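Glycoside hydrolase family 31 (Trueperella pyogenes, PDB 5I0F) degrades cycloalternan, a cyclic tetrasaccharide of glucose, probably by the retaining mechanism of its family, which passes through a covalent glycosyl-enzyme intermediate. Local coordinates at residues N302-Q307 with S325-E330; L309-M314 with R375-R380; A563-P568 with Q589-F594; T339-A344 with G365-P370. One frame throughout, in Å; residues are numbered along the deposited sequence.

Contact 1: residues N302-Q307 with S325-E330; sequences NEWNTQ and SVVVIE. With BGC (beta-D-glucopyranose), chain C; GLC (alpha-D-glucopyranose), chain B.
N302 and E330 meet side chain to side chain at the sugar, crossing at about a right angle. N302 ND2 donates to E330 OE1 over 2.8 Å, an almost straight bond (166° at the hydrogen) that lies in the amide plane and reaches the carboxylate from its anti side, somewhat out of the carboxylate plane. The same OE1 accepts from O4 of BGC at 2.6 Å, and ND2 also donates to O5 of the chain B GLC at 2.9 Å. An amide suits this place because its NH2 can serve a carboxylate and a sugar at once. CG of N302 stands anti to the backbone N (chi1 -174°), which carries the amide toward E330 and the sugar. The second oxygen of E330 is held in a salt bridge by K465.

Behind this first shell, one water links the backbones, 2.8 Å from W304 O, to which it can donate, and accepting from E330 N at 2.9 Å. W304 is the centre of an inverse gamma turn, and I329 CG2 packs against its carbonyl oxygen. The edge of the indole, at CZ3, meets V327 CG2 at 4.1 Å, the two side chains crossing at a slant; NE1 is bonded to D603. Beta-branched valine and isoleucine suit barrel strand 326-329, favouring extended backbone and packing against helix 307-320. N302 and E330 sit just past the C-terminal ends of successive strands, where a TIM barrel carries its active site.

With a lysine, an amide and a sugar hydroxyl all directed at it, the E330 carboxylate is fixed in rotation, consistent with recognition of O4 of the bound glucose.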
# COMPACT_ATOMS: atom_id res chain seq x y z
N ASN A 302 -13.36 -9.45 -10.01
CA ASN A 302 -12.77 -10.70 -9.56
C ASN A 302 -13.57 -11.96 -9.98
O ASN A 302 -12.98 -13.03 -10.15
CB ASN A 302 -12.53 -10.70 -8.05
CG ASN A 302 -11.77 -11.95 -7.59
OD1 ASN A 302 -12.38 -12.96 -7.20
ND2 ASN A 302 -10.46 -11.91 -7.71
N GLU A 303 -14.89 -11.82 -10.19
CA GLU A 303 -15.73 -12.97 -10.55
C GLU A 303 -15.80 -13.24 -12.04
O GLU A 303 -16.59 -14.07 -12.47
CB GLU A 303 -17.13 -12.84 -9.91
CG GLU A 303 -16.98 -12.87 -8.40
CD GLU A 303 -18.27 -13.01 -7.63
OE1 GLU A 303 -18.16 -13.40 -6.45
OE2 GLU A 303 -19.36 -12.70 -8.14
N TRP A 304 -14.97 -12.56 -12.84
CA TRP A 304 -14.82 -12.93 -14.25
C TRP A 304 -13.74 -14.01 -14.30
O TRP A 304 -12.57 -13.71 -14.52
CB TRP A 304 -14.41 -11.74 -15.09
CG TRP A 304 -15.37 -10.60 -15.02
CD1 TRP A 304 -16.67 -10.63 -14.61
CD2 TRP A 304 -15.10 -9.28 -15.43
NE1 TRP A 304 -17.22 -9.38 -14.69
CE2 TRP A 304 -16.27 -8.52 -15.19
CE3 TRP A 304 -13.98 -8.64 -15.96
CZ2 TRP A 304 -16.36 -7.17 -15.49
CZ3 TRP A 304 -14.08 -7.26 -16.26
CH2 TRP A 304 -15.25 -6.56 -16.01
N ASN A 305 -14.15 -15.25 -14.05
CA ASN A 305 -13.20 -16.34 -13.84
C ASN A 305 -13.25 -17.42 -14.93
O ASN A 305 -12.77 -18.53 -14.72
CB ASN A 305 -13.33 -16.93 -12.45
CG ASN A 305 -14.56 -17.78 -12.25
OD1 ASN A 305 -15.60 -17.58 -12.90
ND2 ASN A 305 -14.47 -18.74 -11.34
N THR A 306 -13.80 -17.06 -16.08
CA THR A 306 -13.81 -17.93 -17.24
C THR A 306 -13.66 -17.05 -18.44
O THR A 306 -13.96 -15.84 -18.39
CB THR A 306 -15.12 -18.76 -17.42
OG1 THR A 306 -16.22 -17.90 -17.73
CG2 THR A 306 -15.46 -19.57 -16.20
N GLN A 307 -13.22 -17.66 -19.54
CA GLN A 307 -13.07 -16.95 -20.80
C GLN A 307 -14.41 -16.41 -21.27
O GLN A 307 -14.51 -15.28 -21.79
CB GLN A 307 -12.44 -17.90 -21.84
CG GLN A 307 -11.93 -17.22 -23.11
CD GLN A 307 -11.07 -18.15 -23.96
OE1 GLN A 307 -10.36 -19.04 -23.43
NE2 GLN A 307 -11.10 -17.94 -25.28
N SER A 325 -10.01 0.19 -22.70
CA SER A 325 -8.65 -0.01 -23.20
C SER A 325 -7.89 -1.16 -22.54
O SER A 325 -6.92 -1.66 -23.11
CB SER A 325 -7.85 1.30 -23.17
OG SER A 325 -7.49 1.65 -21.84
N VAL A 326 -8.34 -1.60 -21.38
CA VAL A 326 -7.61 -2.61 -20.58
C VAL A 326 -8.65 -3.47 -19.86
O VAL A 326 -9.63 -2.96 -19.30
CB VAL A 326 -6.69 -1.97 -19.50
CG1 VAL A 326 -5.97 -3.04 -18.68
CG2 VAL A 326 -5.65 -1.04 -20.11
N VAL A 327 -8.41 -4.78 -19.86
CA VAL A 327 -9.14 -5.70 -19.00
C VAL A 327 -8.16 -6.38 -18.07
O VAL A 327 -7.11 -6.88 -18.51
CB VAL A 327 -10.01 -6.70 -19.79
CG1 VAL A 327 -9.19 -7.60 -20.71
CG2 VAL A 327 -10.88 -7.52 -18.82
N VAL A 328 -8.44 -6.31 -16.77
CA VAL A 328 -7.70 -7.06 -15.75
C VAL A 328 -8.46 -8.35 -15.46
O VAL A 328 -9.68 -8.32 -15.26
CB VAL A 328 -7.56 -6.22 -14.45
CG1 VAL A 328 -6.72 -6.97 -13.41
CG2 VAL A 328 -6.93 -4.86 -14.77
N ILE A 329 -7.75 -9.49 -15.44
CA ILE A 329 -8.31 -10.77 -15.06
C ILE A 329 -7.55 -11.22 -13.82
O ILE A 329 -6.32 -11.36 -13.87
CB ILE A 329 -8.19 -11.83 -16.19
CG1 ILE A 329 -8.64 -11.23 -17.54
CG2 ILE A 329 -9.00 -13.07 -15.83
CD1 ILE A 329 -8.39 -12.12 -18.74
N GLU A 330 -8.29 -11.41 -12.73
CA GLU A 330 -7.72 -11.83 -11.46
C GLU A 330 -7.81 -13.31 -11.24
O GLU A 330 -6.81 -13.95 -10.93
CB GLU A 330 -8.41 -11.09 -10.29
CG GLU A 330 -8.18 -9.60 -10.35
CD GLU A 330 -8.42 -8.91 -9.02
OE1 GLU A 330 -9.34 -9.35 -8.26
OE2 GLU A 330 -7.70 -7.90 -8.78
C2 BGC C . -6.60 -6.57 -4.19
C3 BGC C . -8.01 -6.67 -4.79
C4 BGC C . -8.18 -8.03 -5.47
C5 BGC C . -7.86 -9.17 -4.49
C6 BGC C . -7.84 -10.49 -5.26
C1 BGC C . -5.77 -7.87 -4.02
O2 BGC C . -6.30 -5.46 -3.32
O3 BGC C . -8.23 -5.60 -5.71
O4 BGC C . -9.51 -8.18 -5.98
O5 BGC C . -6.61 -9.02 -3.78
O6 BGC C . -7.77 -11.60 -4.36
C1 GLC B . -8.80 -12.57 -4.59
C2 GLC B . -8.80 -13.61 -3.45
C3 GLC B . -7.62 -14.56 -3.55
C4 GLC B . -7.54 -15.14 -4.96
C5 GLC B . -7.46 -14.01 -5.98
C6 GLC B . -7.37 -14.52 -7.42
O2 GLC B . -8.76 -12.96 -2.17
O3 GLC B . -7.75 -15.61 -2.58
O4 GLC B . -6.38 -15.99 -5.06
O5 GLC B . -8.64 -13.20 -5.86
O6 GLC B . -8.56 -15.22 -7.77
O HOH W 1 -11.13 -12.01 -12.79

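Contact 2: residues L309-M314 with R375-R380; sequences LVMEQM and RELHER
L377 rests its CD2 methyl against two methionines, 3.8 Å from M311 SD and 3.7 Å from M314 CG. The two helices that carry them, 307-320 and 370-379, follow successive strands of the TIM barrel and belong to its outer layer. Their short segments run nearly parallel, the axes 12° apart, but 12.2 Å separates them at closest approach, so long side chains must fill the gap.

Methionine suits such a gap because its unbranched chain can fold to fit. M311 bends at chi2 and chi3, and the chain slides past L377 in the opposite direction. M314 instead crosses the leucine at about a right angle and turns its sulfur to V327 on the barrel strand beneath. L377 reaches that strand too, and its CD1 approaches V310 CG1 more loosely, at 4.5 Å. The apolar seam therefore continues inward to the barrel wall.

Toward the solvent the partner changes to R380, the residue just past the helical segment 375-379. Its chain is extended from CG to NE, and the methyl CE of M311 lies 3.6 Å from NH2. An arginine serves well at this margin: its flat guanidinium can lie beside methionine carbon while its N-H groups bond to water and to the carboxylate of D315, with which NH1 forms a salt bridge. NH1 also donates to a water at 2.8 Å, and that water, in the plane of the guanidinium, gives a proton to M314 O at 3.0 Å.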
# COMPACT_ATOMS: atom_id res chain seq x y z
N LEU A 309 -16.96 -15.53 -19.30
CA LEU A 309 -17.35 -14.36 -18.49
C LEU A 309 -16.60 -13.08 -18.89
O LEU A 309 -17.19 -12.00 -18.91
CB LEU A 309 -17.19 -14.64 -17.01
CG LEU A 309 -18.22 -15.62 -16.46
CD1 LEU A 309 -17.75 -16.22 -15.14
CD2 LEU A 309 -19.59 -14.96 -16.31
N VAL A 310 -15.31 -13.20 -19.23
CA VAL A 310 -14.53 -12.04 -19.66
C VAL A 310 -15.09 -11.50 -20.97
O VAL A 310 -15.38 -10.29 -21.10
CB VAL A 310 -13.02 -12.36 -19.80
CG1 VAL A 310 -12.29 -11.19 -20.45
CG2 VAL A 310 -12.40 -12.69 -18.44
N MET A 311 -15.26 -12.39 -21.93
CA MET A 311 -15.68 -11.98 -23.25
C MET A 311 -17.10 -11.42 -23.26
O MET A 311 -17.37 -10.51 -24.03
CB MET A 311 -15.53 -13.14 -24.24
CG MET A 311 -14.09 -13.53 -24.47
SD MET A 311 -13.02 -12.20 -25.08
CE MET A 311 -13.63 -12.02 -26.75
N GLU A 312 -17.98 -11.95 -22.41
CA GLU A 312 -19.34 -11.40 -22.26
C GLU A 312 -19.31 -9.90 -21.90
O GLU A 312 -20.07 -9.08 -22.46
CB GLU A 312 -20.15 -12.19 -21.21
CG GLU A 312 -21.48 -11.54 -20.79
CD GLU A 312 -22.24 -12.29 -19.70
OE1 GLU A 312 -21.64 -13.10 -18.95
OE2 GLU A 312 -23.48 -12.06 -19.58
N GLN A 313 -18.43 -9.55 -20.96
CA GLN A 313 -18.30 -8.17 -20.54
C GLN A 313 -17.64 -7.28 -21.59
O GLN A 313 -18.09 -6.15 -21.79
CB GLN A 313 -17.56 -8.09 -19.21
CG GLN A 313 -18.33 -8.80 -18.07
CD GLN A 313 -19.75 -8.32 -17.89
OE1 GLN A 313 -20.08 -7.14 -18.10
NE2 GLN A 313 -20.61 -9.24 -17.51
N MET A 314 -16.64 -7.81 -22.31
CA MET A 314 -16.02 -7.06 -23.40
C MET A 314 -17.03 -6.83 -24.54
O MET A 314 -17.12 -5.74 -25.09
CB MET A 314 -14.76 -7.75 -23.91
CG MET A 314 -13.66 -7.94 -22.86
SD MET A 314 -13.09 -6.40 -22.14
CE MET A 314 -14.11 -6.29 -20.69
N ARG A 375 -5.45 -12.58 -28.43
CA ARG A 375 -5.34 -12.13 -29.81
C ARG A 375 -6.59 -11.32 -30.22
O ARG A 375 -6.48 -10.25 -30.82
CB ARG A 375 -5.14 -13.34 -30.74
CG ARG A 375 -5.05 -13.03 -32.22
CD ARG A 375 -5.13 -14.28 -33.11
NE ARG A 375 -6.48 -14.87 -33.04
CZ ARG A 375 -6.79 -16.07 -32.53
NH1 ARG A 375 -5.86 -16.91 -32.06
NH2 ARG A 375 -8.07 -16.44 -32.51
N GLU A 376 -7.77 -11.85 -29.91
CA GLU A 376 -9.00 -11.20 -30.31
C GLU A 376 -9.22 -9.90 -29.55
O GLU A 376 -9.69 -8.93 -30.14
CB GLU A 376 -10.21 -12.14 -30.16
CG GLU A 376 -10.19 -13.35 -31.11
CD GLU A 376 -10.04 -13.00 -32.59
OE1 GLU A 376 -10.74 -12.07 -33.06
OE2 GLU A 376 -9.23 -13.67 -33.29
N LEU A 377 -8.89 -9.87 -28.26
CA LEU A 377 -8.96 -8.62 -27.52
C LEU A 377 -7.97 -7.59 -28.09
O LEU A 377 -8.37 -6.43 -28.33
CB LEU A 377 -8.82 -8.86 -26.02
CG LEU A 377 -10.05 -9.56 -25.42
CD1 LEU A 377 -9.83 -9.79 -23.94
CD2 LEU A 377 -11.36 -8.83 -25.61
N HIS A 378 -6.76 -8.03 -28.44
CA HIS A 378 -5.80 -7.14 -29.11
C HIS A 378 -6.35 -6.55 -30.41
O HIS A 378 -6.16 -5.37 -30.65
CB HIS A 378 -4.45 -7.81 -29.36
CG HIS A 378 -3.61 -7.95 -28.13
ND1 HIS A 378 -2.48 -8.74 -28.09
CD2 HIS A 378 -3.73 -7.40 -26.89
CE1 HIS A 378 -1.95 -8.68 -26.88
NE2 HIS A 378 -2.68 -7.86 -26.14
N GLU A 379 -7.06 -7.35 -31.20
CA GLU A 379 -7.65 -6.85 -32.46
C GLU A 379 -8.72 -5.78 -32.23
O GLU A 379 -8.93 -4.93 -33.08
CB GLU A 379 -8.23 -7.99 -33.27
CG GLU A 379 -7.15 -8.84 -33.88
CD GLU A 379 -7.69 -10.06 -34.58
OE1 GLU A 379 -8.89 -10.06 -34.98
OE2 GLU A 379 -6.90 -11.02 -34.75
N ARG A 380 -9.36 -5.84 -31.07
CA ARG A 380 -10.29 -4.82 -30.64
C ARG A 380 -9.67 -3.63 -29.92
O ARG A 380 -10.39 -2.76 -29.46
CB ARG A 380 -11.32 -5.44 -29.71
CG ARG A 380 -12.08 -6.60 -30.27
CD ARG A 380 -13.22 -6.87 -29.32
NE ARG A 380 -13.77 -8.18 -29.50
CZ ARG A 380 -14.81 -8.65 -28.81
NH1 ARG A 380 -15.40 -7.90 -27.89
NH2 ARG A 380 -15.26 -9.87 -29.07
O HOH W 2 -14.87 -5.25 -27.03

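Contact 3: residues A563-P568 with Q589-F594; sequences AGFSGP and QYHSEF. With GLC (alpha-D-glucopyranose), chain D; BGC (beta-D-glucopyranose), chain C; GLC (alpha-D-glucopyranose), chain E.
F565 and E593 carry the apolar part of the contact: CB of the glutamate sits over one face of the phenyl ring, 3.5 Å from its centroid and 18° off the normal, a CH-pi contact. H591 lies beside F565 and points the same way. Their rings are near parallel, at 26°, but slid so far apart, with centroids 5.2 Å from each other, that they barely overlap. A phenyl ring suits this place, since it can pack against a methylene, an imidazole and the carbons of BGC together. G564 precedes it with backbone angles that would jam a side chain against a carbonyl.

Two direct hydrogen bonds join the segments. E593 N donates to F565 O at 2.8 Å, and S566 OG donates to E593 OE1 at 2.7 Å, meeting the syn side of the carboxylate somewhat above its plane. A water spans F565 O and E593 O besides. In the glutamate CG is anti to the backbone N (chi1 -172°), and the extended chain beyond it carries the carboxylate to the serine.

Other polar atoms turn to the sugars. H591 NE2 donates to BGC O4 at 2.9 Å and is also hydrogen-bonded to BGC O3, where either could be the donor. E593 OE2 accepts from O2 of the chain E GLC at 2.8 Å and is bonded to Y200 OH. F594 O accepts from O3 of the chain D GLC at 2.7 Å.

These loops follow the seventh and eighth strands of the TIM barrel. S566 on one oxygen and Y200 on the other probably help to hold the E593 carboxylate in the orientation that accepts the sugar hydroxyl.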
# COMPACT_ATOMS: atom_id res chain seq x y z
N ALA A 563 -15.93 4.24 -6.93
CA ALA A 563 -17.09 3.93 -6.12
C ALA A 563 -16.95 2.74 -5.19
O ALA A 563 -17.95 2.28 -4.63
CB ALA A 563 -18.34 3.82 -6.99
N GLY A 564 -15.73 2.24 -4.98
CA GLY A 564 -15.49 1.12 -4.08
C GLY A 564 -15.73 -0.26 -4.70
O GLY A 564 -16.61 -0.46 -5.56
N PHE A 565 -14.94 -1.24 -4.25
CA PHE A 565 -15.03 -2.60 -4.79
C PHE A 565 -15.74 -3.61 -3.89
O PHE A 565 -16.09 -4.69 -4.38
CB PHE A 565 -13.66 -3.09 -5.25
CG PHE A 565 -12.90 -3.96 -4.27
CD1 PHE A 565 -12.76 -3.64 -2.93
CD2 PHE A 565 -12.21 -5.06 -4.74
CE1 PHE A 565 -12.03 -4.45 -2.07
CE2 PHE A 565 -11.46 -5.86 -3.90
CZ PHE A 565 -11.37 -5.56 -2.56
N SER A 566 -15.94 -3.27 -2.61
CA SER A 566 -16.39 -4.23 -1.59
C SER A 566 -17.83 -3.97 -1.18
O SER A 566 -18.26 -2.83 -1.06
CB SER A 566 -15.48 -4.16 -0.36
OG SER A 566 -15.89 -5.05 0.66
N GLY A 567 -18.57 -5.05 -0.94
CA GLY A 567 -19.96 -4.98 -0.48
C GLY A 567 -20.95 -4.87 -1.62
O GLY A 567 -20.57 -4.95 -2.81
N PRO A 568 -22.23 -4.71 -1.29
CA PRO A 568 -23.25 -4.45 -2.31
C PRO A 568 -22.80 -3.34 -3.27
O PRO A 568 -21.99 -2.50 -2.89
CB PRO A 568 -24.46 -4.01 -1.48
CG PRO A 568 -24.31 -4.78 -0.21
CD PRO A 568 -22.83 -4.81 0.06
N GLN A 589 -10.59 3.27 -13.59
CA GLN A 589 -10.80 1.84 -13.47
C GLN A 589 -11.95 1.50 -12.54
O GLN A 589 -12.05 2.06 -11.45
CB GLN A 589 -9.51 1.21 -12.90
CG GLN A 589 -9.52 -0.31 -12.70
CD GLN A 589 -9.38 -0.77 -11.25
OE1 GLN A 589 -8.95 -1.90 -10.99
NE2 GLN A 589 -9.74 0.08 -10.29
N TYR A 590 -12.78 0.55 -12.96
CA TYR A 590 -13.78 -0.05 -12.05
C TYR A 590 -13.38 -1.48 -11.71
O TYR A 590 -12.71 -2.15 -12.49
CB TYR A 590 -15.20 0.05 -12.61
CG TYR A 590 -15.53 -0.88 -13.77
CD1 TYR A 590 -15.83 -2.23 -13.55
CD2 TYR A 590 -15.57 -0.40 -15.10
CE1 TYR A 590 -16.14 -3.08 -14.61
CE2 TYR A 590 -15.88 -1.24 -16.16
CZ TYR A 590 -16.17 -2.57 -15.92
OH TYR A 590 -16.48 -3.39 -16.98
N HIS A 591 -13.81 -1.94 -10.54
CA HIS A 591 -13.39 -3.24 -10.00
C HIS A 591 -14.41 -3.74 -8.97
O HIS A 591 -15.16 -2.96 -8.39
CB HIS A 591 -11.98 -3.09 -9.39
CG HIS A 591 -11.40 -4.35 -8.82
ND1 HIS A 591 -11.42 -5.55 -9.49
CD2 HIS A 591 -10.72 -4.58 -7.67
CE1 HIS A 591 -10.84 -6.48 -8.74
NE2 HIS A 591 -10.39 -5.91 -7.63
N SER A 592 -14.43 -5.05 -8.77
CA SER A 592 -15.28 -5.66 -7.74
C SER A 592 -14.60 -6.82 -7.02
O SER A 592 -13.92 -7.67 -7.63
CB SER A 592 -16.60 -6.15 -8.34
OG SER A 592 -16.40 -7.11 -9.37
N GLU A 593 -14.83 -6.86 -5.72
CA GLU A 593 -14.26 -7.89 -4.86
C GLU A 593 -14.98 -9.24 -5.04
O GLU A 593 -16.17 -9.29 -5.33
CB GLU A 593 -14.40 -7.43 -3.40
CG GLU A 593 -13.69 -8.31 -2.37
CD GLU A 593 -13.76 -7.73 -0.97
OE1 GLU A 593 -14.82 -7.23 -0.57
OE2 GLU A 593 -12.74 -7.76 -0.25
N PHE A 594 -14.22 -10.32 -4.81
CA PHE A 594 -14.72 -11.69 -4.74
C PHE A 594 -15.89 -11.77 -3.77
O PHE A 594 -15.83 -11.18 -2.69
CB PHE A 594 -13.61 -12.62 -4.22
CG PHE A 594 -13.97 -14.09 -4.25
CD1 PHE A 594 -14.32 -14.72 -5.44
CD2 PHE A 594 -13.89 -14.85 -3.09
CE1 PHE A 594 -14.64 -16.07 -5.47
CE2 PHE A 594 -14.20 -16.21 -3.11
CZ PHE A 594 -14.56 -16.83 -4.30
C1 GLC D . -13.20 -11.00 3.13
C2 GLC D . -14.20 -10.59 2.06
C3 GLC D . -14.06 -11.47 0.82
C4 GLC D . -12.61 -11.46 0.31
C5 GLC D . -11.69 -11.90 1.45
C6 GLC D . -10.19 -11.96 1.12
O1 GLC D . -13.51 -12.31 3.61
O2 GLC D . -15.53 -10.70 2.58
O3 GLC D . -14.97 -11.01 -0.18
O4 GLC D . -12.46 -12.35 -0.81
O5 GLC D . -11.88 -11.00 2.57
O6 GLC D . -9.74 -10.89 0.26
C2 BGC C . -6.60 -6.57 -4.19
C3 BGC C . -8.01 -6.67 -4.79
C4 BGC C . -8.18 -8.03 -5.47
C5 BGC C . -7.86 -9.17 -4.49
C6 BGC C . -7.84 -10.49 -5.26
C1 BGC C . -5.77 -7.87 -4.02
O2 BGC C . -6.30 -5.46 -3.32
O3 BGC C . -8.23 -5.60 -5.71
O4 BGC C . -9.51 -8.18 -5.98
O5 BGC C . -6.61 -9.02 -3.78
O6 BGC C . -7.77 -11.60 -4.36
C1 GLC E . -9.74 -9.59 0.90
C2 GLC E . -9.45 -8.53 -0.16
C3 GLC E . -7.99 -8.60 -0.60
C4 GLC E . -7.09 -8.43 0.62
C5 GLC E . -7.43 -9.55 1.60
C6 GLC E . -6.58 -9.53 2.86
O2 GLC E . -10.33 -8.71 -1.27
O3 GLC E . -7.73 -7.55 -1.55
O4 GLC E . -5.70 -8.46 0.22
O5 GLC E . -8.81 -9.49 1.99
O6 GLC E . -6.92 -8.43 3.72
O HOH W 3 -17.93 -7.00 -4.53
O HOH W 4 -17.94 -7.69 -1.76

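Contact 4: residues T339-A344 with G365-P370; sequences TIFRDA and GAWPDP
D343 OD2 accepts from A366 N at 2.9 Å through its anti lone pair, the one direct hydrogen bond between the segments. The carboxylate gets there with CG beside its own backbone N (chi1 -61°). D343 is the third residue of a type II beta turn from F341 to A344 and has a positive phi of 72°. G365 CA lies 3.5 Å from OD2, and a side chain on that glycine would press on the CB of the aspartate, so the lack of one suits the place.

Next to it A366 CB lies over a face of the R342 guanidinium, 3.4 Å from NH1, a small methyl against a flat cation; NH1 itself is bonded to N305 O. A water in the plane of both flat groups accepts from R342 NE at 2.8 Å and from W367 NE1 at 3.0 Å, linking arginine to indole. A second water donates to R342 O and W367 O, and R342 O also comes to the indole edge, 3.5 Å from CD1.

Both segments belong to the long irregular loop that follows barrel strand 326-329 and leads into helix 370-379, and here it is aromatic packing, a turn and waters that join them. F341 sets its edge to the face of W367 in a T-shaped pair, with planes at 66° and CD2 3.6 Å from CG of the indole. Over one face of the phenyl ring lies P370, its CB 3.7 Å from the centroid. P370 opens the helix, where proline needs no N-H, and D369 before it is the N-cap, its OD1 bonded to G372 N.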
# COMPACT_ATOMS: atom_id res chain seq x y z
N THR A 339 0.44 -19.43 -12.03
CA THR A 339 1.32 -19.54 -13.17
C THR A 339 0.64 -20.14 -14.42
O THR A 339 1.06 -19.87 -15.54
CB THR A 339 2.54 -20.40 -12.74
OG1 THR A 339 3.16 -19.76 -11.60
CG2 THR A 339 3.51 -20.49 -13.79
N ILE A 340 -0.41 -20.93 -14.21
CA ILE A 340 -1.07 -21.73 -15.24
C ILE A 340 -2.57 -21.42 -15.22
O ILE A 340 -3.16 -21.40 -14.15
CB ILE A 340 -0.86 -23.22 -14.92
CG1 ILE A 340 0.66 -23.52 -14.90
CG2 ILE A 340 -1.63 -24.10 -15.90
CD1 ILE A 340 1.02 -24.90 -14.43
N PHE A 341 -3.16 -21.22 -16.40
CA PHE A 341 -4.60 -20.97 -16.53
C PHE A 341 -5.45 -22.15 -15.98
O PHE A 341 -5.08 -23.33 -16.15
CB PHE A 341 -4.99 -20.69 -17.99
CG PHE A 341 -4.86 -19.24 -18.41
CD1 PHE A 341 -3.65 -18.73 -18.87
CD2 PHE A 341 -5.95 -18.39 -18.35
CE1 PHE A 341 -3.53 -17.42 -19.26
CE2 PHE A 341 -5.84 -17.06 -18.75
CZ PHE A 341 -4.62 -16.57 -19.21
N ARG A 342 -6.57 -21.84 -15.33
CA ARG A 342 -7.41 -22.88 -14.75
C ARG A 342 -7.85 -23.90 -15.82
O ARG A 342 -8.19 -23.51 -16.95
CB ARG A 342 -8.64 -22.31 -14.05
CG ARG A 342 -9.38 -23.34 -13.20
CD ARG A 342 -10.28 -22.67 -12.19
NE ARG A 342 -11.32 -21.80 -12.79
CZ ARG A 342 -12.60 -22.13 -13.02
NH1 ARG A 342 -13.43 -21.22 -13.54
NH2 ARG A 342 -13.08 -23.34 -12.76
N ASP A 343 -7.81 -25.18 -15.44
CA ASP A 343 -8.14 -26.35 -16.29
C ASP A 343 -7.14 -26.72 -17.39
O ASP A 343 -7.36 -27.71 -18.10
CB ASP A 343 -9.56 -26.25 -16.91
CG ASP A 343 -10.67 -26.20 -15.85
OD1 ASP A 343 -10.49 -26.78 -14.76
OD2 ASP A 343 -11.71 -25.56 -16.13
N ALA A 344 -6.05 -25.98 -17.55
CA ALA A 344 -5.04 -26.34 -18.55
C ALA A 344 -4.44 -27.68 -18.18
O ALA A 344 -4.30 -27.99 -17.00
CB ALA A 344 -3.95 -25.26 -18.65
N GLY A 365 -13.30 -26.57 -20.65
CA GLY A 365 -12.70 -25.95 -19.47
C GLY A 365 -12.97 -24.47 -19.36
O GLY A 365 -13.63 -23.88 -20.22
N ALA A 366 -12.48 -23.85 -18.30
CA ALA A 366 -12.76 -22.46 -18.02
C ALA A 366 -12.11 -21.53 -19.05
O ALA A 366 -12.67 -20.47 -19.36
CB ALA A 366 -12.30 -22.09 -16.62
N TRP A 367 -10.95 -21.94 -19.58
CA TRP A 367 -10.19 -21.16 -20.58
C TRP A 367 -9.82 -22.07 -21.79
O TRP A 367 -8.72 -22.59 -21.84
CB TRP A 367 -8.93 -20.53 -19.95
CG TRP A 367 -9.25 -19.76 -18.69
CD1 TRP A 367 -9.25 -20.25 -17.43
CD2 TRP A 367 -9.65 -18.40 -18.59
NE1 TRP A 367 -9.64 -19.29 -16.55
CE2 TRP A 367 -9.88 -18.13 -17.23
CE3 TRP A 367 -9.83 -17.37 -19.52
CZ2 TRP A 367 -10.31 -16.89 -16.77
CZ3 TRP A 367 -10.23 -16.12 -19.06
CH2 TRP A 367 -10.48 -15.89 -17.70
N PRO A 368 -10.74 -22.23 -22.76
CA PRO A 368 -10.47 -23.13 -23.88
C PRO A 368 -9.41 -22.64 -24.85
O PRO A 368 -8.84 -23.46 -25.55
CB PRO A 368 -11.85 -23.28 -24.57
CG PRO A 368 -12.61 -22.10 -24.14
CD PRO A 368 -12.15 -21.77 -22.76
N ASP A 369 -9.13 -21.34 -24.88
CA ASP A 369 -8.08 -20.82 -25.78
C ASP A 369 -7.64 -19.43 -25.29
O ASP A 369 -8.03 -18.41 -25.84
CB ASP A 369 -8.65 -20.79 -27.22
CG ASP A 369 -7.60 -20.50 -28.29
OD1 ASP A 369 -6.44 -20.16 -27.99
OD2 ASP A 369 -7.98 -20.57 -29.48
N PRO A 370 -6.84 -19.39 -24.20
CA PRO A 370 -6.46 -18.08 -23.68
C PRO A 370 -5.66 -17.26 -24.70
O PRO A 370 -5.86 -16.05 -24.80
CB PRO A 370 -5.63 -18.40 -22.41
CG PRO A 370 -5.28 -19.84 -22.52
CD PRO A 370 -6.35 -20.49 -23.35
O HOH W 5 -10.35 -19.30 -13.66
O HOH W 6 -8.69 -24.24 -19.63

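In the fold
Following the chain, barrel strand 297-300 leads into 302-307, and contact 1 closes the unit of loop, helix 307-320 and strand 326-329. Contact 2 starts inside that unit, at 309-314, and ends beyond it at 375-380, so the two cross, and V327 packs on M314 and L377 of contact 2. Contact 4 closes a loop nested within contact 2; Q307 N probably bonds A366 O there, tying the first loop to the second. Contact 3 comes much later, joining the loops after strands 558-561 and 587-590. The barrel then brings its end back to contact 1, where N302 N probably bonds S592 O and both contacts touch BGC.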